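Local coordinates for uridylate kinase (Archaeoglobus fulgidus, PDB 2IJ9), which probably catalyses the reversible, ATP-dependent phosphorylation of UMP to UDP in the de novo pyrimidine pathway, as a member of the amino acid kinase family, at residues H114-E125 with V179-R190; K154-L163 with G211-A219. The protein carries 1 engineered substitution. All coordinates share one frame; numbering follows the deposited sequence.

Contact 1: residues H114-E125 with V179-R190; sequences HTTDATAALLAE and VIDLLAAKIIER
Ile-187 and Ala-121 mesh where two helices of the amino acid kinase fold, 117-125 and 182-190, run side by side in nearly the same direction, their axes 8.0 Å apart and inclined by 16°. Alanines permit this closeness: Ala-118 and Ala-184 bring their CA atoms to 4.0 Å, and the methyl of Ala-184 rests on the first turn of the partner helix, against Asp-117 C and Ala-118 N. Ile-187 straddles the next turn with two branches. With CG1 anti to the carbonyl carbon (chi1 -64°), CG2 drops onto Ala-121 CB at 3.7 Å while CD1 reaches obliquely across to Leu-122, meeting its CD2 at 3.6 Å. Replacing Ile-187 by alanine would remove both branches and would probably open a gap beside Ala-121, leaving the Leu-122 methyls without their partner on this helix.

Around the first turns, acidic and aromatic groups enter, although no hydrogen bond joins the segments. Asp-117 points its carboxylate at the backbone of Ile-180 and Asp-181, OD2 lying 3.3 Å from Ile-180 CA. Ala-120 of the same helix packs on strand 2-7. His-114, predicted to help bind UMP, turns one ring face to Leu-183, whose CD1 makes a CH-pi contact 3.6 Å from the ring centroid and 15° off its normal.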
ATOM      1  N   HIS B 114      -7.438  -2.585  24.560  1.00147.63           N
ATOM      2  CA  HIS B 114      -8.201  -1.559  23.840  1.00144.55           C
ATOM      3  C   HIS B 114      -7.276  -0.415  23.420  1.00132.52           C
ATOM      4  O   HIS B 114      -6.238  -0.186  24.045  1.00110.31           O
ATOM      5  CB  HIS B 114      -9.399  -1.061  24.664  1.00145.69           C
ATOM      6  CG  HIS B 114     -10.504  -2.066  24.789  1.00146.49           C
ATOM      7  ND1 HIS B 114     -10.484  -3.084  25.718  1.00165.43           N
ATOM      8  CD2 HIS B 114     -11.658  -2.214  24.096  1.00154.68           C
ATOM      9  CE1 HIS B 114     -11.579  -3.814  25.595  1.00162.77           C
ATOM     10  NE2 HIS B 114     -12.308  -3.307  24.617  1.00164.75           N
ATOM     11  N   THR B 115      -7.656   0.292  22.359  1.00120.17           N
ATOM     12  CA  THR B 115      -6.667   1.020  21.590  1.00113.52           C
ATOM     13  C   THR B 115      -6.978   2.459  21.217  1.00 98.78           C
ATOM     14  O   THR B 115      -8.134   2.871  21.136  1.00 97.93           O
ATOM     15  CB  THR B 115      -6.298   0.248  20.293  1.00132.73           C
ATOM     16  OG1 THR B 115      -7.443  -0.474  19.815  1.00156.76           O
ATOM     17  CG2 THR B 115      -5.152  -0.736  20.546  1.00139.03           C
ATOM     18  N   THR B 116      -5.875   3.181  21.006  1.00 99.14           N
ATOM     19  CA  THR B 116      -5.744   4.539  20.428  1.00 75.93           C
ATOM     20  C   THR B 116      -6.569   5.660  21.024  1.00 83.11           C
ATOM     21  O   THR B 116      -6.003   6.590  21.590  1.00 86.39           O
ATOM     22  CB  THR B 116      -5.831   4.557  18.907  1.00 81.38           C
ATOM     23  OG1 THR B 116      -5.306   3.329  18.383  1.00 79.32           O
ATOM     24  CG2 THR B 116      -5.014   5.736  18.376  1.00 65.22           C
ATOM     25  N   ASP B 117      -7.889   5.587  20.874  1.00 92.18           N
ATOM     26  CA  ASP B 117      -8.789   6.504  21.562  1.00 89.77           C
ATOM     27  C   ASP B 117      -8.617   6.344  23.061  1.00 81.49           C
ATOM     28  O   ASP B 117      -8.344   7.319  23.772  1.00 75.16           O
ATOM     29  CB  ASP B 117     -10.242   6.220  21.183  1.00101.43           C
ATOM     30  CG  ASP B 117     -10.538   6.541  19.739  1.00132.45           C
ATOM     31  OD1 ASP B 117      -9.672   7.160  19.082  1.00150.13           O
ATOM     32  OD2 ASP B 117     -11.634   6.179  19.262  1.00158.39           O
ATOM     33  N   ALA B 118      -8.761   5.103  23.527  1.00 76.45           N
ATOM     34  CA  ALA B 118      -8.651   4.788  24.950  1.00 69.68           C
ATOM     35  C   ALA B 118      -7.245   5.097  25.420  1.00 68.77           C
ATOM     36  O   ALA B 118      -7.061   5.836  26.383  1.00 66.13           O
ATOM     37  CB  ALA B 118      -9.009   3.338  25.207  1.00 63.81           C
ATOM     38  N   THR B 119      -6.257   4.569  24.700  1.00 68.27           N
ATOM     39  CA  THR B 119      -4.861   4.838  24.999  1.00 70.40           C
ATOM     40  C   THR B 119      -4.585   6.325  25.185  1.00 66.15           C
ATOM     41  O   THR B 119      -3.985   6.723  26.179  1.00 73.09           O
ATOM     42  CB  THR B 119      -3.974   4.288  23.905  1.00 78.15           C
ATOM     43  OG1 THR B 119      -4.022   2.855  23.949  1.00 91.43           O
ATOM     44  CG2 THR B 119      -2.530   4.783  24.070  1.00 65.85           C
ATOM     45  N   ALA B 120      -5.055   7.143  24.251  1.00 55.48           N
ATOM     46  CA  ALA B 120      -4.804   8.572  24.318  1.00 69.39           C
ATOM     47  C   ALA B 120      -5.617   9.242  25.409  1.00 67.66           C
ATOM     48  O   ALA B 120      -5.177  10.243  25.972  1.00 76.41           O
ATOM     49  CB  ALA B 120      -5.063   9.234  22.977  1.00 80.87           C
ATOM     50  N   ALA B 121      -6.799   8.701  25.705  1.00 76.34           N
ATOM     51  CA  ALA B 121      -7.618   9.214  26.813  1.00 78.73           C
ATOM     52  C   ALA B 121      -6.886   8.984  28.126  1.00 80.66           C
ATOM     53  O   ALA B 121      -6.692   9.926  28.898  1.00 82.44           O
ATOM     54  CB  ALA B 121      -9.004   8.564  26.840  1.00 70.92           C
ATOM     55  N   LEU B 122      -6.463   7.737  28.355  1.00 71.17           N
ATOM     56  CA  LEU B 122      -5.575   7.390  29.465  1.00 66.27           C
ATOM     57  C   LEU B 122      -4.364   8.336  29.597  1.00 70.84           C
ATOM     58  O   LEU B 122      -4.111   8.864  30.675  1.00 74.41           O
ATOM     59  CB  LEU B 122      -5.118   5.944  29.322  1.00 64.01           C
ATOM     60  CG  LEU B 122      -6.256   4.920  29.418  1.00 83.93           C
ATOM     61  CD1 LEU B 122      -5.925   3.659  28.635  1.00 79.63           C
ATOM     62  CD2 LEU B 122      -6.589   4.586  30.856  1.00 84.03           C
ATOM     63  N   LEU B 123      -3.646   8.561  28.496  1.00 69.96           N
ATOM     64  CA  LEU B 123      -2.495   9.467  28.473  1.00 73.05           C
ATOM     65  C   LEU B 123      -2.835  10.886  28.884  1.00 72.44           C
ATOM     66  O   LEU B 123      -2.098  11.505  29.647  1.00 83.15           O
ATOM     67  CB  LEU B 123      -1.830   9.478  27.097  1.00 70.60           C
ATOM     68  CG  LEU B 123      -0.563  10.334  27.014  1.00 59.68           C
ATOM     69  CD1 LEU B 123       0.455   9.872  28.036  1.00 52.38           C
ATOM     70  CD2 LEU B 123       0.046  10.330  25.607  1.00 83.48           C
ATOM     71  N   ALA B 124      -3.946  11.391  28.374  1.00 66.17           N
ATOM     72  CA  ALA B 124      -4.432  12.715  28.735  1.00 79.43           C
ATOM     73  C   ALA B 124      -4.597  12.857  30.248  1.00 82.55           C
ATOM     74  O   ALA B 124      -4.097  13.803  30.865  1.00 81.36           O
ATOM     75  CB  ALA B 124      -5.756  12.991  28.026  1.00 77.70           C
ATOM     76  N   GLU B 125      -5.310  11.897  30.825  1.00 85.18           N
ATOM     77  CA  GLU B 125      -5.581  11.840  32.254  1.00 80.47           C
ATOM     78  C   GLU B 125      -4.281  11.780  33.050  1.00 72.61           C
ATOM     79  O   GLU B 125      -4.054  12.629  33.895  1.00 90.47           O
ATOM     80  CB  GLU B 125      -6.466  10.631  32.535  1.00 74.91           C
ATOM     81  CG  GLU B 125      -6.923  10.451  33.955  1.00 67.30           C
ATOM     82  CD  GLU B 125      -7.556   9.083  34.159  1.00105.94           C
ATOM     83  OE1 GLU B 125      -6.860   8.072  33.901  1.00133.38           O
ATOM     84  OE2 GLU B 125      -8.742   9.013  34.563  1.00118.85           O
ATOM     85  N   VAL B 179     -16.231   4.932  16.229  1.00143.68           N
ATOM     86  CA  VAL B 179     -15.287   5.771  16.953  1.00140.09           C
ATOM     87  C   VAL B 179     -16.172   6.585  17.878  1.00135.59           C
ATOM     88  O   VAL B 179     -17.377   6.512  17.733  1.00142.85           O
ATOM     89  CB  VAL B 179     -14.552   6.729  15.983  1.00144.75           C
ATOM     90  CG1 VAL B 179     -13.223   6.136  15.560  1.00151.53           C
ATOM     91  CG2 VAL B 179     -15.411   7.043  14.743  1.00133.00           C
ATOM     92  N   ILE B 180     -15.699   7.287  18.901  1.00114.69           N
ATOM     93  CA  ILE B 180     -14.803   6.950  19.979  1.00104.13           C
ATOM     94  C   ILE B 180     -15.194   5.647  20.714  1.00102.40           C
ATOM     95  O   ILE B 180     -16.335   5.188  20.637  1.00 93.52           O
ATOM     96  CB  ILE B 180     -14.964   8.128  20.984  1.00 95.96           C
ATOM     97  CG1 ILE B 180     -13.658   8.490  21.698  1.00121.72           C
ATOM     98  CG2 ILE B 180     -16.161   7.906  21.941  1.00 93.90           C
ATOM     99  CD1 ILE B 180     -13.539   9.989  22.025  1.00106.53           C
ATOM    100  N   ASP B 181     -14.231   5.070  21.434  1.00118.19           N
ATOM    101  CA  ASP B 181     -14.420   3.834  22.205  1.00118.86           C
ATOM    102  C   ASP B 181     -15.229   4.118  23.471  1.00114.11           C
ATOM    103  O   ASP B 181     -15.235   5.245  23.965  1.00115.33           O
ATOM    104  CB  ASP B 181     -13.043   3.230  22.552  1.00124.11           C
ATOM    105  CG  ASP B 181     -13.129   1.855  23.218  1.00145.38           C
ATOM    106  OD1 ASP B 181     -14.125   1.125  23.002  1.00156.12           O
ATOM    107  OD2 ASP B 181     -12.178   1.502  23.955  1.00166.50           O
ATOM    108  N   LEU B 182     -15.921   3.097  23.978  1.00112.10           N
ATOM    109  CA  LEU B 182     -16.690   3.198  25.218  1.00110.96           C
ATOM    110  C   LEU B 182     -15.787   3.519  26.408  1.00107.65           C
ATOM    111  O   LEU B 182     -16.083   4.435  27.186  1.00 99.86           O
ATOM    112  CB  LEU B 182     -17.461   1.892  25.473  1.00117.22           C
ATOM    113  CG  LEU B 182     -18.054   1.603  26.860  1.00123.00           C
ATOM    114  CD1 LEU B 182     -19.225   2.536  27.195  1.00101.32           C
ATOM    115  CD2 LEU B 182     -18.475   0.141  26.960  1.00119.32           C
ATOM    116  N   LEU B 183     -14.693   2.764  26.534  1.00106.20           N
ATOM    117  CA  LEU B 183     -13.740   2.948  27.631  1.00107.71           C
ATOM    118  C   LEU B 183     -13.048   4.296  27.517  1.00 97.85           C
ATOM    119  O   LEU B 183     -12.746   4.916  28.524  1.00 82.06           O
ATOM    120  CB  LEU B 183     -12.711   1.813  27.685  1.00109.94           C
ATOM    121  CG  LEU B 183     -13.254   0.375  27.691  1.00136.32           C
ATOM    122  CD1 LEU B 183     -12.121  -0.648  27.668  1.00138.90           C
ATOM    123  CD2 LEU B 183     -14.192   0.122  28.873  1.00130.82           C
ATOM    124  N   ALA B 184     -12.823   4.743  26.282  1.00 93.08           N
ATOM    125  CA  ALA B 184     -12.305   6.086  26.019  1.00 93.73           C
ATOM    126  C   ALA B 184     -13.228   7.150  26.614  1.00100.97           C
ATOM    127  O   ALA B 184     -12.776   8.033  27.349  1.00 95.76           O
ATOM    128  CB  ALA B 184     -12.131   6.313  24.520  1.00 84.84           C
ATOM    129  N   ALA B 185     -14.521   7.033  26.304  1.00111.57           N
ATOM    130  CA  ALA B 185     -15.567   7.939  26.800  1.00107.23           C
ATOM    131  C   ALA B 185     -15.682   7.923  28.320  1.00101.32           C
ATOM    132  O   ALA B 185     -15.688   8.979  28.954  1.00 96.09           O
ATOM    133  CB  ALA B 185     -16.912   7.589  26.166  1.00102.11           C
ATOM    134  N   LYS B 186     -15.782   6.721  28.890  1.00 96.68           N
ATOM    135  CA  LYS B 186     -15.745   6.531  30.341  1.00 98.67           C
ATOM    136  C   LYS B 186     -14.528   7.231  30.942  1.00 96.53           C
ATOM    137  O   LYS B 186     -14.663   7.996  31.901  1.00 94.35           O
ATOM    138  CB  LYS B 186     -15.718   5.041  30.690  1.00 90.94           C
ATOM    139  CG  LYS B 186     -17.055   4.335  30.503  1.00 97.83           C
ATOM    140  CD  LYS B 186     -16.886   2.855  30.171  1.00120.76           C
ATOM    141  CE  LYS B 186     -16.407   2.031  31.363  1.00139.68           C
ATOM    142  NZ  LYS B 186     -17.368   2.035  32.501  1.00126.68           N
ATOM    143  N   ILE B 187     -13.352   6.977  30.356  1.00 91.49           N
ATOM    144  CA  ILE B 187     -12.116   7.634  30.765  1.00 81.63           C
ATOM    145  C   ILE B 187     -12.219   9.155  30.619  1.00 81.21           C
ATOM    146  O   ILE B 187     -11.810   9.886  31.525  1.00 72.84           O
ATOM    147  CB  ILE B 187     -10.880   7.076  30.025  1.00 79.01           C
ATOM    148  CG1 ILE B 187     -10.671   5.604  30.397  1.00 96.47           C
ATOM    149  CG2 ILE B 187      -9.617   7.864  30.402  1.00 72.89           C
ATOM    150  CD1 ILE B 187      -9.883   4.783  29.367  1.00101.43           C
ATOM    151  N   ILE B 188     -12.802   9.631  29.520  1.00 83.25           N
ATOM    152  CA  ILE B 188     -12.999  11.076  29.346  1.00 91.84           C
ATOM    153  C   ILE B 188     -13.895  11.674  30.436  1.00101.05           C
ATOM    154  O   ILE B 188     -13.659  12.808  30.896  1.00 92.45           O
ATOM    155  CB  ILE B 188     -13.602  11.431  27.986  1.00 84.50           C
ATOM    156  CG1 ILE B 188     -12.745  10.869  26.863  1.00 79.94           C
ATOM    157  CG2 ILE B 188     -13.706  12.942  27.846  1.00 66.61           C
ATOM    158  CD1 ILE B 188     -13.443  10.829  25.529  1.00111.68           C
ATOM    159  N   GLU B 189     -14.911  10.909  30.840  1.00100.39           N
ATOM    160  CA  GLU B 189     -15.837  11.341  31.887  1.00110.53           C
ATOM    161  C   GLU B 189     -15.135  11.473  33.228  1.00107.11           C
ATOM    162  O   GLU B 189     -15.280  12.493  33.903  1.00106.61           O
ATOM    163  CB  GLU B 189     -17.043  10.403  32.012  1.00110.70           C
ATOM    164  CG  GLU B 189     -18.126  10.949  32.938  1.00114.69           C
ATOM    165  CD  GLU B 189     -19.203   9.939  33.273  1.00121.78           C
ATOM    166  OE1 GLU B 189     -19.254   8.874  32.630  1.00147.45           O
ATOM    167  OE2 GLU B 189     -20.009  10.212  34.187  1.00132.88           O
ATOM    168  N   ARG B 190     -14.369  10.445  33.596  1.00106.22           N
ATOM    169  CA  ARG B 190     -13.562  10.464  34.819  1.00 97.06           C
ATOM    170  C   ARG B 190     -12.578  11.623  34.828  1.00 88.40           C
ATOM    171  O   ARG B 190     -12.477  12.343  35.814  1.00 89.97           O
ATOM    172  CB  ARG B 190     -12.808   9.147  34.998  1.00 97.96           C
ATOM    173  CG  ARG B 190     -13.645   8.046  35.613  1.00123.99           C
ATOM    174  CD  ARG B 190     -12.781   6.887  36.104  1.00160.52           C
ATOM    175  NE  ARG B 190     -12.907   5.700  35.260  1.00175.82           N
ATOM    176  CZ  ARG B 190     -12.717   4.453  35.686  1.00179.53           C
ATOM    177  NH1 ARG B 190     -12.388   4.216  36.952  1.00186.67           N
ATOM    178  NH2 ARG B 190     -12.862   3.437  34.846  1.00158.32           N
TER

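Contact 2: residues K154-L163 with G211-A219; sequences KYDRLSPQQL and GEAVGTVIA
Thr-216 OG1 lies 2.8 Å from Tyr-155 O, to which it donates a hydrogen bond at the start of a short parallel strand pairing, 157-158 with 216-218, at the edge of the mixed sheet of the amino acid kinase fold. The bond arrives tilted from the carbonyl plane. Chi1 of -62° sets OG1 anti to the carbonyl carbon of Thr-216, and the same hydroxyl oxygen also engages Val-141 N, so it bridges two backbone segments.

From there the strands are joined by backbone bonds. Val-217 N donates to Asp-156 O in a nearly straight N-H...O line (176°), though from above the carbonyl plane. Leu-158 N returns a weak bond to Val-217 O, and Ala-219 N closes the pairing on Leu-158 O at 3.3 Å. Before the strands, Lys-154 stretches its extended chain along Gly-215, CE coming 3.3 Å from Gly-215 O.

Leu-158 and Ile-218 share one face of the sheet. The side chains of Leu-158 and Thr-216 cross at a slant, CD1 of the first near CG2 of the second, while Ile-218 divides its contacts: CG2 touches Pro-160 CD at 3.8 Å, and CD1 packs crosswise against Leu-163 CD2. These last two partners belong to helix 160-166, which follows the edge strand directly and covers the end of this face; Leu-163 also reaches Ile-188 of helix 182-191.

The N-terminus of that first helix, 160-166, is closed by a capping box. Ser-159 N donates to Gln-162 OE1 from above the amide plane, and in return Gln-162 N reaches Ser-159 OG at 2.8 Å with an N-H...O angle of 172°.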
ATOM      1  N   LYS B 154     -24.477  15.287  13.556  1.00106.82           N
ATOM      2  CA  LYS B 154     -23.513  15.281  14.658  1.00107.12           C
ATOM      3  C   LYS B 154     -24.059  16.113  15.825  1.00108.31           C
ATOM      4  O   LYS B 154     -25.015  16.881  15.664  1.00120.14           O
ATOM      5  CB  LYS B 154     -22.126  15.797  14.214  1.00104.14           C
ATOM      6  CG  LYS B 154     -21.973  17.321  14.223  1.00 97.14           C
ATOM      7  CD  LYS B 154     -20.567  17.763  13.842  1.00 85.75           C
ATOM      8  CE  LYS B 154     -20.507  19.279  13.655  1.00 96.64           C
ATOM      9  NZ  LYS B 154     -19.218  19.777  13.080  1.00104.27           N
ATOM     10  N   TYR B 155     -23.450  15.956  16.995  1.00 98.36           N
ATOM     11  CA  TYR B 155     -23.764  16.798  18.141  1.00 93.06           C
ATOM     12  C   TYR B 155     -22.631  17.806  18.323  1.00 97.24           C
ATOM     13  O   TYR B 155     -21.516  17.416  18.660  1.00 95.40           O
ATOM     14  CB  TYR B 155     -23.897  15.946  19.396  1.00 90.63           C
ATOM     15  CG  TYR B 155     -24.932  14.852  19.290  1.00 98.85           C
ATOM     16  CD1 TYR B 155     -26.185  15.012  19.864  1.00 93.14           C
ATOM     17  CD2 TYR B 155     -24.654  13.650  18.624  1.00109.03           C
ATOM     18  CE1 TYR B 155     -27.147  14.015  19.781  1.00 91.63           C
ATOM     19  CE2 TYR B 155     -25.613  12.647  18.528  1.00115.40           C
ATOM     20  CZ  TYR B 155     -26.863  12.832  19.116  1.00110.33           C
ATOM     21  OH  TYR B 155     -27.836  11.848  19.050  1.00102.22           O
ATOM     22  N   ASP B 156     -22.914  19.091  18.096  1.00104.36           N
ATOM     23  CA  ASP B 156     -21.879  20.146  18.144  1.00106.62           C
ATOM     24  C   ASP B 156     -21.226  20.364  19.515  1.00104.97           C
ATOM     25  O   ASP B 156     -20.067  20.795  19.594  1.00104.05           O
ATOM     26  CB  ASP B 156     -22.399  21.459  17.567  1.00111.55           C
ATOM     27  CG  ASP B 156     -22.161  21.563  16.079  1.00130.09           C
ATOM     28  OD1 ASP B 156     -21.037  21.934  15.682  1.00151.46           O
ATOM     29  OD2 ASP B 156     -23.096  21.267  15.305  1.00145.06           O
ATOM     30  N   ARG B 157     -21.973  20.082  20.580  1.00 91.62           N
ATOM     31  CA  ARG B 157     -21.372  19.863  21.899  1.00 93.97           C
ATOM     32  C   ARG B 157     -22.058  18.723  22.650  1.00 87.75           C
ATOM     33  O   ARG B 157     -23.136  18.274  22.244  1.00 96.28           O
ATOM     34  CB  ARG B 157     -21.330  21.141  22.741  1.00 85.16           C
ATOM     35  CG  ARG B 157     -22.633  21.895  22.832  1.00130.75           C
ATOM     36  CD  ARG B 157     -22.725  22.652  24.149  1.00160.50           C
ATOM     37  NE  ARG B 157     -22.980  21.752  25.274  1.00168.06           N
ATOM     38  CZ  ARG B 157     -23.281  22.149  26.509  1.00173.89           C
ATOM     39  NH1 ARG B 157     -23.364  23.442  26.798  1.00191.17           N
ATOM     40  NH2 ARG B 157     -23.500  21.250  27.460  1.00162.99           N
ATOM     41  N   LEU B 158     -21.416  18.250  23.724  1.00 86.24           N
ATOM     42  CA  LEU B 158     -21.930  17.150  24.558  1.00 91.44           C
ATOM     43  C   LEU B 158     -21.347  17.226  25.955  1.00103.96           C
ATOM     44  O   LEU B 158     -20.295  17.832  26.168  1.00111.56           O
ATOM     45  CB  LEU B 158     -21.562  15.771  23.982  1.00 93.40           C
ATOM     46  CG  LEU B 158     -22.420  15.057  22.930  1.00 93.65           C
ATOM     47  CD1 LEU B 158     -21.901  13.638  22.668  1.00101.53           C
ATOM     48  CD2 LEU B 158     -23.883  15.024  23.351  1.00 93.06           C
ATOM     49  N   SER B 159     -22.031  16.599  26.905  1.00105.18           N
ATOM     50  CA  SER B 159     -21.448  16.355  28.207  1.00 94.57           C
ATOM     51  C   SER B 159     -20.811  14.989  28.091  1.00 99.11           C
ATOM     52  O   SER B 159     -21.271  14.168  27.292  1.00 98.77           O
ATOM     53  CB  SER B 159     -22.520  16.275  29.277  1.00100.76           C
ATOM     54  OG  SER B 159     -22.949  14.928  29.422  1.00106.48           O
ATOM     55  N   PRO B 160     -19.743  14.746  28.867  1.00100.34           N
ATOM     56  CA  PRO B 160     -19.199  13.413  29.113  1.00 97.25           C
ATOM     57  C   PRO B 160     -20.288  12.341  29.277  1.00102.71           C
ATOM     58  O   PRO B 160     -20.299  11.358  28.524  1.00101.96           O
ATOM     59  CB  PRO B 160     -18.429  13.584  30.435  1.00 85.96           C
ATOM     60  CG  PRO B 160     -18.315  15.069  30.677  1.00 97.44           C
ATOM     61  CD  PRO B 160     -18.938  15.791  29.523  1.00102.74           C
ATOM     62  N   GLN B 161     -21.198  12.549  30.231  1.00107.02           N
ATOM     63  CA  GLN B 161     -22.272  11.589  30.528  1.00113.18           C
ATOM     64  C   GLN B 161     -23.106  11.281  29.291  1.00114.65           C
ATOM     65  O   GLN B 161     -23.442  10.118  29.030  1.00116.63           O
ATOM     66  CB  GLN B 161     -23.188  12.104  31.645  1.00113.43           C
ATOM     67  CG  GLN B 161     -22.584  12.081  33.044  1.00130.71           C
ATOM     68  CD  GLN B 161     -21.688  13.278  33.330  1.00146.69           C
ATOM     69  OE1 GLN B 161     -21.633  14.235  32.554  1.00132.20           O
ATOM     70  NE2 GLN B 161     -20.977  13.226  34.451  1.00143.26           N
ATOM     71  N   GLN B 162     -23.429  12.332  28.538  1.00110.61           N
ATOM     72  CA  GLN B 162     -24.151  12.192  27.283  1.00112.63           C
ATOM     73  C   GLN B 162     -23.386  11.270  26.331  1.00111.18           C
ATOM     74  O   GLN B 162     -23.944  10.275  25.834  1.00101.24           O
ATOM     75  CB  GLN B 162     -24.361  13.560  26.632  1.00114.58           C
ATOM     76  CG  GLN B 162     -25.296  14.508  27.375  1.00101.11           C
ATOM     77  CD  GLN B 162     -25.463  15.827  26.635  1.00116.13           C
ATOM     78  OE1 GLN B 162     -24.793  16.816  26.935  1.00131.77           O
ATOM     79  NE2 GLN B 162     -26.347  15.840  25.642  1.00112.44           N
ATOM     80  N   LEU B 163     -22.111  11.604  26.103  1.00109.20           N
ATOM     81  CA  LEU B 163     -21.227  10.823  25.234  1.00101.56           C
ATOM     82  C   LEU B 163     -21.169   9.369  25.666  1.00 98.19           C
ATOM     83  O   LEU B 163     -21.234   8.470  24.829  1.00 90.74           O
ATOM     84  CB  LEU B 163     -19.810  11.403  25.203  1.00 94.24           C
ATOM     85  CG  LEU B 163     -18.761  10.486  24.556  1.00102.45           C
ATOM     86  CD1 LEU B 163     -18.986  10.327  23.039  1.00 87.54           C
ATOM     87  CD2 LEU B 163     -17.336  10.945  24.875  1.00102.68           C
ATOM     88  N   GLY B 211      -9.448  26.191  20.377  1.00103.40           N
ATOM     89  CA  GLY B 211     -10.682  26.144  21.165  1.00104.11           C
ATOM     90  C   GLY B 211     -11.951  26.602  20.468  1.00103.02           C
ATOM     91  O   GLY B 211     -12.734  27.370  21.031  1.00105.92           O
ATOM     92  N   GLU B 212     -12.166  26.122  19.247  1.00105.92           N
ATOM     93  CA  GLU B 212     -13.272  26.592  18.408  1.00103.33           C
ATOM     94  C   GLU B 212     -14.331  25.521  18.159  1.00113.57           C
ATOM     95  O   GLU B 212     -14.225  24.391  18.653  1.00117.13           O
ATOM     96  CB  GLU B 212     -12.733  27.107  17.073  1.00 87.95           C
ATOM     97  CG  GLU B 212     -11.546  28.048  17.222  1.00 88.93           C
ATOM     98  CD  GLU B 212     -10.963  28.487  15.894  1.00116.28           C
ATOM     99  OE1 GLU B 212     -11.622  28.264  14.849  1.00107.51           O
ATOM    100  OE2 GLU B 212      -9.845  29.058  15.898  1.00120.22           O
ATOM    101  N   ALA B 213     -15.356  25.889  17.391  1.00117.49           N
ATOM    102  CA  ALA B 213     -16.405  24.949  17.008  1.00113.74           C
ATOM    103  C   ALA B 213     -15.915  24.048  15.885  1.00108.63           C
ATOM    104  O   ALA B 213     -15.906  24.433  14.715  1.00111.60           O
ATOM    105  CB  ALA B 213     -17.684  25.684  16.600  1.00111.84           C
ATOM    106  N   VAL B 214     -15.466  22.859  16.271  1.00100.83           N
ATOM    107  CA  VAL B 214     -15.203  21.771  15.330  1.00 85.83           C
ATOM    108  C   VAL B 214     -15.830  20.494  15.878  1.00 70.86           C
ATOM    109  O   VAL B 214     -15.983  20.322  17.093  1.00 64.33           O
ATOM    110  CB  VAL B 214     -13.689  21.564  15.015  1.00 72.97           C
ATOM    111  CG1 VAL B 214     -13.291  22.346  13.793  1.00 78.97           C
ATOM    112  CG2 VAL B 214     -12.832  21.978  16.187  1.00 89.49           C
ATOM    113  N   GLY B 215     -16.219  19.630  14.956  1.00 59.61           N
ATOM    114  CA  GLY B 215     -16.856  18.364  15.257  1.00 80.61           C
ATOM    115  C   GLY B 215     -17.791  18.366  16.440  1.00 77.42           C
ATOM    116  O   GLY B 215     -18.793  19.075  16.475  1.00 90.85           O
ATOM    117  N   THR B 216     -17.434  17.562  17.421  1.00 73.40           N
ATOM    118  CA  THR B 216     -18.196  17.448  18.636  1.00 79.66           C
ATOM    119  C   THR B 216     -17.267  17.830  19.778  1.00 99.12           C
ATOM    120  O   THR B 216     -16.247  17.161  20.019  1.00112.95           O
ATOM    121  CB  THR B 216     -18.683  15.997  18.823  1.00 92.45           C
ATOM    122  OG1 THR B 216     -19.555  15.644  17.732  1.00 81.53           O
ATOM    123  CG2 THR B 216     -19.403  15.816  20.184  1.00 78.33           C
ATOM    124  N   VAL B 217     -17.601  18.923  20.460  1.00 97.30           N
ATOM    125  CA  VAL B 217     -16.850  19.312  21.648  1.00 88.95           C
ATOM    126  C   VAL B 217     -17.479  18.598  22.838  1.00 89.73           C
ATOM    127  O   VAL B 217     -18.696  18.436  22.897  1.00103.24           O
ATOM    128  CB  VAL B 217     -16.812  20.835  21.862  1.00 75.21           C
ATOM    129  CG1 VAL B 217     -15.713  21.197  22.865  1.00 65.55           C
ATOM    130  CG2 VAL B 217     -16.587  21.569  20.535  1.00 82.41           C
ATOM    131  N   ILE B 218     -16.644  18.114  23.752  1.00 92.63           N
ATOM    132  CA  ILE B 218     -17.136  17.424  24.935  1.00 98.12           C
ATOM    133  C   ILE B 218     -16.448  18.024  26.159  1.00116.57           C
ATOM    134  O   ILE B 218     -15.212  18.048  26.229  1.00124.78           O
ATOM    135  CB  ILE B 218     -16.925  15.885  24.842  1.00 89.53           C
ATOM    136  CG1 ILE B 218     -17.385  15.374  23.471  1.00 87.59           C
ATOM    137  CG2 ILE B 218     -17.647  15.161  25.992  1.00 69.97           C
ATOM    138  CD1 ILE B 218     -17.666  13.899  23.404  1.00 65.32           C
ATOM    139  N   ALA B 219     -17.251  18.540  27.098  1.00126.13           N
ATOM    140  CA  ALA B 219     -16.742  19.204  28.313  1.00127.97           C
ATOM    141  C   ALA B 219     -17.727  19.149  29.482  1.00122.31           C
ATOM    142  O   ALA B 219     -18.937  19.042  29.288  1.00124.81           O
ATOM    143  CB  ALA B 219     -16.351  20.653  28.017  1.00114.26           C
TER

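Overall arrangement
The centres of contact 1 and contact 2 lie 15 Å apart, and their segments alternate along the chain. They meet where helix 160-166 packs on helix 182-191: Ala-185 CB is 3.6 Å from Leu-163 CD2, and Glu-189 CG lies equally near Pro-160 CB. Helix 182-191 thus lies between helix 117-126 and helix 160-166, the latter packing on strand 216-218. Contact 1 is nearer the chain centre, about 9 Å against about 16 Å, and holds part of the predicted UMP site. Both approach the predicted ATP site: the side chain of Val-179 is about 3 Å from that of Thr-136, and that of Lys-154 about 4 Å from that of Tyr-142.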